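Local coordinates for protein short-chain dehydrogenase/reductase SDR (PDB 3GUY) that probably catalyses an NAD(P)-dependent oxidation or reduction of a substrate not yet established, at residues G12-E16 with A196-A200; H78-S82 with N102-A107; Y118-V123 with K164-I168; P173-A177 with S192-A196. The protein carries 2 engineered substitutions. Numbering follows the deposited sequence.

Interaction 1: G12-E16 with A196-A200; sequences GLGAE and AEDAA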
# COMPACT_ATOMS: atom_id res chain seq x y z
N GLY D 12 29.35 -3.65 -2.97
CA GLY D 12 28.03 -3.38 -3.53
C GLY D 12 27.79 -1.88 -3.66
O GLY D 12 28.72 -1.09 -3.82
N LEU D 13 26.52 -1.52 -3.53
CA LEU D 13 26.04 -0.18 -3.74
C LEU D 13 26.72 0.84 -2.83
O LEU D 13 27.05 1.98 -3.25
CB LEU D 13 24.52 -0.20 -3.50
CG LEU D 13 23.70 1.07 -3.70
CD1 LEU D 13 23.92 1.67 -5.12
CD2 LEU D 13 22.20 0.72 -3.43
N GLY D 14 26.92 0.44 -1.56
CA GLY D 14 27.60 1.30 -0.58
C GLY D 14 29.00 1.69 -1.01
O GLY D 14 29.38 2.85 -0.85
N ALA D 15 29.77 0.74 -1.56
CA ALA D 15 31.18 0.99 -1.99
C ALA D 15 31.20 1.85 -3.26
O ALA D 15 32.02 2.79 -3.38
CB ALA D 15 31.96 -0.33 -2.24
N GLU D 16 30.28 1.54 -4.19
CA GLU D 16 30.16 2.33 -5.45
C GLU D 16 29.67 3.74 -5.18
O GLU D 16 30.14 4.67 -5.82
CB GLU D 16 29.24 1.63 -6.45
CG GLU D 16 29.79 0.31 -6.89
CD GLU D 16 31.25 0.40 -7.35
OE1 GLU D 16 31.59 1.29 -8.18
OE2 GLU D 16 32.07 -0.40 -6.85
N ALA D 196 25.85 -2.64 -9.38
CA ALA D 196 26.00 -1.67 -8.31
C ALA D 196 26.52 -0.31 -8.80
O ALA D 196 26.09 0.75 -8.29
CB ALA D 196 26.89 -2.22 -7.22
N GLU D 197 27.45 -0.35 -9.76
CA GLU D 197 28.00 0.86 -10.40
C GLU D 197 26.87 1.69 -10.99
O GLU D 197 26.79 2.87 -10.74
CB GLU D 197 29.00 0.46 -11.49
CG GLU D 197 29.77 1.60 -12.17
CD GLU D 197 30.88 1.08 -13.12
OE1 GLU D 197 30.75 1.24 -14.35
OE2 GLU D 197 31.88 0.51 -12.65
N ASP D 198 25.99 1.06 -11.77
CA ASP D 198 24.94 1.83 -12.49
C ASP D 198 23.83 2.28 -11.54
O ASP D 198 23.39 3.43 -11.61
CB ASP D 198 24.37 1.05 -13.68
CG ASP D 198 25.42 0.79 -14.77
OD1 ASP D 198 26.40 1.56 -14.84
OD2 ASP D 198 25.24 -0.19 -15.53
N ALA D 199 23.42 1.39 -10.63
CA ALA D 199 22.46 1.79 -9.55
C ALA D 199 22.96 2.99 -8.79
O ALA D 199 22.21 3.97 -8.54
CB ALA D 199 22.21 0.62 -8.57
N ALA D 200 24.25 2.94 -8.43
CA ALA D 200 24.83 4.01 -7.61
C ALA D 200 24.84 5.31 -8.42
O ALA D 200 24.59 6.36 -7.86
CB ALA D 200 26.24 3.65 -7.14

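Interaction 2: H78-S82 with N102-A107; sequences HSAGS and NNLSSA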
# COMPACT_ATOMS: atom_id res chain seq x y z
N HIS D 78 22.50 4.64 4.58
CA HIS D 78 22.46 3.30 5.16
C HIS D 78 22.17 2.29 4.06
O HIS D 78 21.06 2.26 3.54
CB HIS D 78 21.42 3.24 6.29
CG HIS D 78 21.32 1.90 6.97
ND1 HIS D 78 22.37 1.35 7.67
CD2 HIS D 78 20.33 0.97 6.98
CE1 HIS D 78 22.01 0.15 8.13
NE2 HIS D 78 20.79 -0.10 7.72
N SER D 79 23.17 1.50 3.71
CA SER D 79 23.06 0.45 2.69
C SER D 79 23.40 -0.97 3.18
O SER D 79 23.45 -1.90 2.36
CB SER D 79 23.88 0.80 1.44
OG SER D 79 25.27 0.42 1.54
N ALA D 80 23.60 -1.14 4.48
CA ALA D 80 23.80 -2.45 5.09
C ALA D 80 22.56 -3.39 5.02
O ALA D 80 21.43 -2.98 5.24
CB ALA D 80 24.20 -2.27 6.58
N GLY D 81 22.80 -4.66 4.77
CA GLY D 81 21.71 -5.62 4.68
C GLY D 81 22.19 -6.88 4.07
O GLY D 81 23.37 -6.98 3.67
N SER D 82 21.29 -7.85 3.98
CA SER D 82 21.64 -9.14 3.42
C SER D 82 20.36 -9.84 3.00
O SER D 82 19.28 -9.41 3.36
CB SER D 82 22.43 -9.97 4.42
OG SER D 82 21.66 -10.41 5.54
N ASN D 102 20.83 -8.36 10.52
CA ASN D 102 21.54 -7.60 9.47
C ASN D 102 20.69 -6.53 8.77
O ASN D 102 21.25 -5.57 8.20
CB ASN D 102 22.05 -8.50 8.36
CG ASN D 102 23.11 -9.50 8.79
OD1 ASN D 102 23.64 -9.44 9.90
ND2 ASN D 102 23.37 -10.49 7.91
N ASN D 103 19.35 -6.69 8.74
CA ASN D 103 18.47 -5.75 8.03
C ASN D 103 17.67 -4.86 8.97
O ASN D 103 17.72 -3.62 8.89
CB ASN D 103 17.51 -6.49 7.10
CG ASN D 103 18.24 -7.19 5.96
OD1 ASN D 103 18.56 -6.56 4.93
ND2 ASN D 103 18.50 -8.49 6.11
N LEU D 104 16.95 -5.47 9.90
CA LEU D 104 16.04 -4.71 10.75
C LEU D 104 16.78 -4.12 11.96
O LEU D 104 16.62 -2.94 12.26
CB LEU D 104 14.85 -5.59 11.21
CG LEU D 104 13.80 -4.91 12.12
CD1 LEU D 104 13.33 -3.57 11.53
CD2 LEU D 104 12.59 -5.92 12.43
N SER D 105 17.54 -4.93 12.67
CA SER D 105 18.22 -4.43 13.86
C SER D 105 19.20 -3.32 13.44
O SER D 105 19.27 -2.26 14.07
CB SER D 105 18.96 -5.57 14.57
OG SER D 105 18.02 -6.49 15.09
N SER D 106 19.92 -3.58 12.36
CA SER D 106 20.96 -2.66 11.89
C SER D 106 20.32 -1.33 11.54
O SER D 106 20.82 -0.29 11.95
CB SER D 106 21.73 -3.24 10.71
OG SER D 106 21.00 -3.19 9.48
N ALA D 107 19.19 -1.39 10.83
CA ALA D 107 18.43 -0.22 10.46
C ALA D 107 17.89 0.54 11.67
O ALA D 107 18.00 1.75 11.70
CB ALA D 107 17.27 -0.57 9.49
O HOH W 1 18.87 -2.19 6.72

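Interaction 3: Y118-V123 with K164-I168; sequences YKDQPV and KPMKI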
# COMPACT_ATOMS: atom_id res chain seq x y z
N TYR D 118 21.26 13.85 15.92
CA TYR D 118 21.26 14.83 14.82
C TYR D 118 19.90 15.25 14.32
O TYR D 118 19.79 15.78 13.23
CB TYR D 118 22.04 14.28 13.63
CG TYR D 118 23.38 13.69 13.96
CD1 TYR D 118 24.29 14.37 14.79
CD2 TYR D 118 23.75 12.46 13.43
CE1 TYR D 118 25.53 13.81 15.08
CE2 TYR D 118 24.95 11.89 13.73
CZ TYR D 118 25.85 12.56 14.55
OH TYR D 118 27.04 11.95 14.80
N LYS D 119 18.85 15.03 15.09
CA LYS D 119 17.51 15.36 14.58
C LYS D 119 17.33 16.85 14.29
O LYS D 119 16.56 17.21 13.41
CB LYS D 119 16.39 14.83 15.49
CG LYS D 119 16.42 15.31 16.90
CD LYS D 119 15.19 14.90 17.68
CE LYS D 119 15.31 15.23 19.18
NZ LYS D 119 16.39 14.47 19.87
N ASP D 120 18.00 17.71 15.05
CA ASP D 120 17.87 19.17 14.89
C ASP D 120 18.97 19.74 13.95
O ASP D 120 19.10 20.95 13.81
CB ASP D 120 17.91 19.85 16.26
CG ASP D 120 16.62 19.67 17.07
OD1 ASP D 120 15.56 19.29 16.50
OD2 ASP D 120 16.64 19.94 18.30
N GLN D 121 19.74 18.84 13.31
CA GLN D 121 20.77 19.19 12.32
C GLN D 121 20.26 18.87 10.90
O GLN D 121 19.52 17.92 10.72
CB GLN D 121 22.04 18.35 12.54
CG GLN D 121 22.71 18.52 13.91
CD GLN D 121 23.38 19.88 14.08
OE1 GLN D 121 23.75 20.55 13.11
NE2 GLN D 121 23.52 20.30 15.33
N PRO D 122 20.67 19.66 9.90
CA PRO D 122 20.23 19.37 8.52
C PRO D 122 21.00 18.16 7.96
O PRO D 122 21.96 18.31 7.24
CB PRO D 122 20.53 20.67 7.78
CG PRO D 122 21.79 21.20 8.50
CD PRO D 122 21.65 20.77 9.96
N VAL D 123 20.60 16.96 8.34
CA VAL D 123 21.26 15.76 7.85
C VAL D 123 20.28 15.08 6.88
O VAL D 123 19.09 15.17 7.07
CB VAL D 123 21.68 14.80 9.00
CG1 VAL D 123 22.37 13.53 8.45
CG2 VAL D 123 22.60 15.50 9.95
N LYS D 164 11.50 19.27 11.46
CA LYS D 164 12.89 19.20 11.83
C LYS D 164 13.66 19.26 10.57
O LYS D 164 13.09 19.03 9.51
CB LYS D 164 13.19 17.93 12.64
CG LYS D 164 12.42 17.95 13.93
CD LYS D 164 13.17 17.33 15.10
CE LYS D 164 12.41 17.57 16.39
NZ LYS D 164 11.03 17.05 16.31
N PRO D 165 14.94 19.62 10.65
CA PRO D 165 15.76 19.74 9.47
C PRO D 165 16.28 18.41 8.94
O PRO D 165 16.67 18.34 7.78
CB PRO D 165 16.93 20.60 9.94
CG PRO D 165 17.01 20.37 11.39
CD PRO D 165 15.65 20.05 11.88
N MET D 166 16.35 17.40 9.80
CA MET D 166 16.74 16.06 9.35
C MET D 166 15.59 15.53 8.46
O MET D 166 14.44 15.71 8.77
CB MET D 166 17.00 15.12 10.54
CG MET D 166 17.38 13.66 10.16
SD MET D 166 17.68 12.54 11.60
CE MET D 166 19.39 12.48 11.56
N LYS D 167 15.97 14.88 7.38
CA LYS D 167 15.04 14.30 6.42
C LYS D 167 15.43 12.86 6.14
O LYS D 167 16.60 12.54 6.15
CB LYS D 167 15.18 15.07 5.10
CG LYS D 167 14.18 16.17 4.95
CD LYS D 167 14.57 17.18 3.88
CE LYS D 167 15.43 16.64 2.74
NZ LYS D 167 16.67 17.47 2.66
N ILE D 168 14.46 12.02 5.84
CA ILE D 168 14.79 10.66 5.42
C ILE D 168 14.43 10.46 3.92
O ILE D 168 13.32 10.76 3.50
CB ILE D 168 14.07 9.60 6.29
CG1 ILE D 168 14.54 9.66 7.74
CG2 ILE D 168 14.36 8.20 5.77
CD1 ILE D 168 13.67 8.81 8.70

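Interaction 4: P173-A177 with S192-A196; sequences PGGMA and SFMSA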
# COMPACT_ATOMS: atom_id res chain seq x y z
N PRO D 173 15.92 -0.26 -4.48
CA PRO D 173 16.47 -0.92 -5.64
C PRO D 173 15.86 -2.28 -5.87
O PRO D 173 15.53 -3.00 -4.91
CB PRO D 173 17.94 -1.07 -5.31
CG PRO D 173 18.13 -0.63 -3.94
CD PRO D 173 16.89 -0.08 -3.39
N GLY D 174 15.79 -2.66 -7.14
CA GLY D 174 15.36 -4.02 -7.51
C GLY D 174 16.22 -4.50 -8.65
O GLY D 174 16.63 -3.72 -9.49
N GLY D 175 16.44 -5.81 -8.69
CA GLY D 175 17.19 -6.43 -9.79
C GLY D 175 18.70 -6.31 -9.66
O GLY D 175 19.43 -6.36 -10.65
N MET D 176 19.19 -6.12 -8.44
CA MET D 176 20.64 -6.14 -8.20
C MET D 176 20.99 -7.53 -7.70
O MET D 176 20.16 -8.22 -7.08
CB MET D 176 21.07 -5.12 -7.14
CG MET D 176 20.68 -3.67 -7.37
SD MET D 176 21.53 -2.46 -6.32
CE MET D 176 21.45 -3.25 -4.73
N ALA D 177 22.25 -7.92 -7.95
CA ALA D 177 22.86 -9.10 -7.33
C ALA D 177 22.64 -9.14 -5.82
O ALA D 177 22.21 -10.15 -5.29
CB ALA D 177 24.39 -9.15 -7.63
N SER D 192 22.33 -10.09 -16.37
CA SER D 192 21.31 -10.61 -15.46
C SER D 192 20.80 -9.58 -14.41
O SER D 192 19.70 -9.73 -13.87
CB SER D 192 21.87 -11.83 -14.70
OG SER D 192 22.19 -12.90 -15.58
N PHE D 193 21.62 -8.56 -14.12
CA PHE D 193 21.39 -7.64 -13.00
C PHE D 193 21.68 -6.19 -13.35
O PHE D 193 22.39 -5.89 -14.29
CB PHE D 193 22.31 -8.00 -11.82
CG PHE D 193 22.27 -9.44 -11.45
CD1 PHE D 193 23.41 -10.25 -11.59
CD2 PHE D 193 21.09 -10.02 -10.99
CE1 PHE D 193 23.37 -11.60 -11.26
CE2 PHE D 193 21.04 -11.37 -10.66
CZ PHE D 193 22.18 -12.17 -10.79
N MET D 194 21.10 -5.30 -12.55
CA MET D 194 21.53 -3.93 -12.51
C MET D 194 22.81 -3.95 -11.69
O MET D 194 22.80 -4.39 -10.54
CB MET D 194 20.46 -3.06 -11.81
CG MET D 194 20.79 -1.59 -11.70
SD MET D 194 19.43 -0.57 -11.10
CE MET D 194 18.83 -1.49 -9.67
N SER D 195 23.91 -3.47 -12.29
CA SER D 195 25.19 -3.41 -11.58
C SER D 195 25.11 -2.38 -10.46
O SER D 195 24.43 -1.34 -10.62
CB SER D 195 26.32 -2.98 -12.54
OG SER D 195 26.31 -1.57 -12.74
N ALA D 196 25.85 -2.64 -9.38
CA ALA D 196 26.00 -1.67 -8.31
C ALA D 196 26.52 -0.31 -8.80
O ALA D 196 26.09 0.75 -8.29
CB ALA D 196 26.89 -2.22 -7.22

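Interaction 1: G12-E16 with A196-A200
Two helical segments meet here near their N-terminal ends. Their axes approach to 8.3 Å, with 63° between their N-to-C directions. The CA atoms of Leu13 and Ala196 are 4.8 Å apart. Gly12 and the alanines of 196-200 allow the close approach. The CB of Ala196 packs on backbone, 3.7 Å from Gly12 C and 3.8 Å from Leu13 N. Gly12 has a positive phi, which favours glycine. It belongs to the glycine-rich TGxxxGxG motif, which in this family binds the cofactor's diphosphate. Leu13 and Glu16 pack against the alanines. Leu13 reaches across with its CD1, 3.7 Å from Ala200 CB and 4.0 Å from Ala199 CB. Glu16 packs through its aliphatic part, with CB 3.7 Å from Ala200 CB. Its OE1 lies 4.5 Å from Glu197 OE2, a proximity of like charges; Glu16 OE2 forms a long, weak ion pair with Lys19. No hydrogen bond crosses the contact. Helix 12-23 follows strand 4-7, and helix 196-207 precedes strand 214-222. Ala200 also touches Leu17 and Leu20, so the two helices pack together beyond these segments.

Interaction 2: H78-S82 with N102-A107
Ser82, His78 and Asn103 bury the most surface. Ser82 is held at three points. Its N donates to Asn103 OD1 (3.2 Å), and its O accepts from Asn103 ND2 (3.0 Å). The Asn103 amide thus pairs with both backbone polar groups of Ser82. The third bond runs from Asn102 ND2 to Ser82 OG at 2.9 Å. The Asn103 amide also bonds Leu99 O and Lys147 NZ. Gly81 passes closely, with its CA 3.3 Å from Asn103 OD1; a CB in the ideal position would clash there. The segment His78-Ser82 includes HSAG, the counterpart of the family's NNAG motif after the fourth strand. Asn103 probably corresponds to the asparagine of the Asn-Ser-Tyr-Lys catalytic tetrad. The helix widens into a pi-type turn at 102-105, and a water sits beside it. That water donates to Asn103 O (2.8 Å) and Ala80 O (3.1 Å) and bonds His78 NE2 (3.0 Å). The His78 ring packs by Ala107, with NE2 3.6 Å from its CA, and has Ser106 OG at its edge.

Interaction 3: Y118-V123 with K164-I168
One backbone hydrogen bond joins the two segments: Lys167 N donates to Val123 O at 3.1 Å. Beside it, the CA of Met166 makes a CA-H...O contact with the same Val123 O, at 3.4 Å. Gln121 O also lies 3.3 Å from Met166 N, but the angle is too poor for a hydrogen bond. Two turns shape the first segment. A type I beta turn runs from Tyr118 to Gln121, closed by Gln121 N to Tyr118 O at 3.1 Å, and Pro122 is the centre of an inverse gamma turn. Apolar contacts gather round the extended Met166 side chain. Its CE lies 3.8 Å from Tyr118 CB and 4.1 Å from Val123 CB. The prolines also touch, with Pro122 CB 4.2 Å from Pro165 CB. Carbonyls of the turn pack on the carbons of Pro165: Asp120 O is 3.2 Å from its CG. Among the charged residues, Asp120 OD1 touches Lys164 CD at 3.4 Å, a contact with the aliphatic chain. Lys167 NZ turns elsewhere, to Asn124 OD1. Lys167 also bonds Val125 through its backbone, continuing the pairing. Strands 124-128 and 167-174 are parallel neighbours, linked through helix 141-160. The contact marks where both enter the sheet, in the beta-alpha-beta arrangement of a Rossmann fold.

Interaction 4: P173-A177 with S192-A196
The main projection is the side chain of Met194. It is extended through chi1 and chi2, and its CE ends in a hollow beside the backbone of Gly174. There the CE is 3.1 Å from Gly174 O, 3.7 Å from Met176 CG and 4.5 Å from Pro173 CB. Met176 has its CA-to-CB bond directed away overall, yet its near carbons form one wall. The second projection is Phe193. Ala177 CA lies over one face of its ring, and Ala177 CB is 4.2 Å from CD1 of Phe193. The edge of the ring faces Gly175 O. Ala177 N is buried by the contact, 3.8 Å from Phe193 CG, and has no polar partner in the model. Between the two projections a short hydrogen bond runs from Met194 N to Gly175 O, at 2.7 Å. Gly175 has a positive phi, favouring glycine, at the bend after the strand. Pro173-Gly174, at the C-terminal end of strand 167-174, matches the PG motif of this family, which in relatives lies near the cofactor. Segment 192-196 leads into helix 196-207, with Ser195 as its N-cap through a bond to Asp198 N. Met194 also packs on Ala199 and Met202 of that helix and on Val220 of strand 214-222.

In the fold
Interactions 1 and 4 adjoin and share Ala196; their centres are 9 Å apart. The CB of Ala199 joins them, 3.9 Å from both Met176 SD and Met194 SD. Interaction 2 touches interaction 1 where Gly14 CA is 3.3 Å from Ser79 OG. Interactions 1, 2 and 4 all involve family motifs that, in relatives, surround the cofactor: the glycine-rich turn, the HSAG segment with Asn103, and Pro173-Gly174. They therefore probably border the active site. Interaction 3 stands apart. Strand 167-174 runs from it to interaction 4, and their centres lie 30 Å apart, on opposite sides of the chain's centre. The nearest atoms of interactions 2 and 3 are about 9 Å apart.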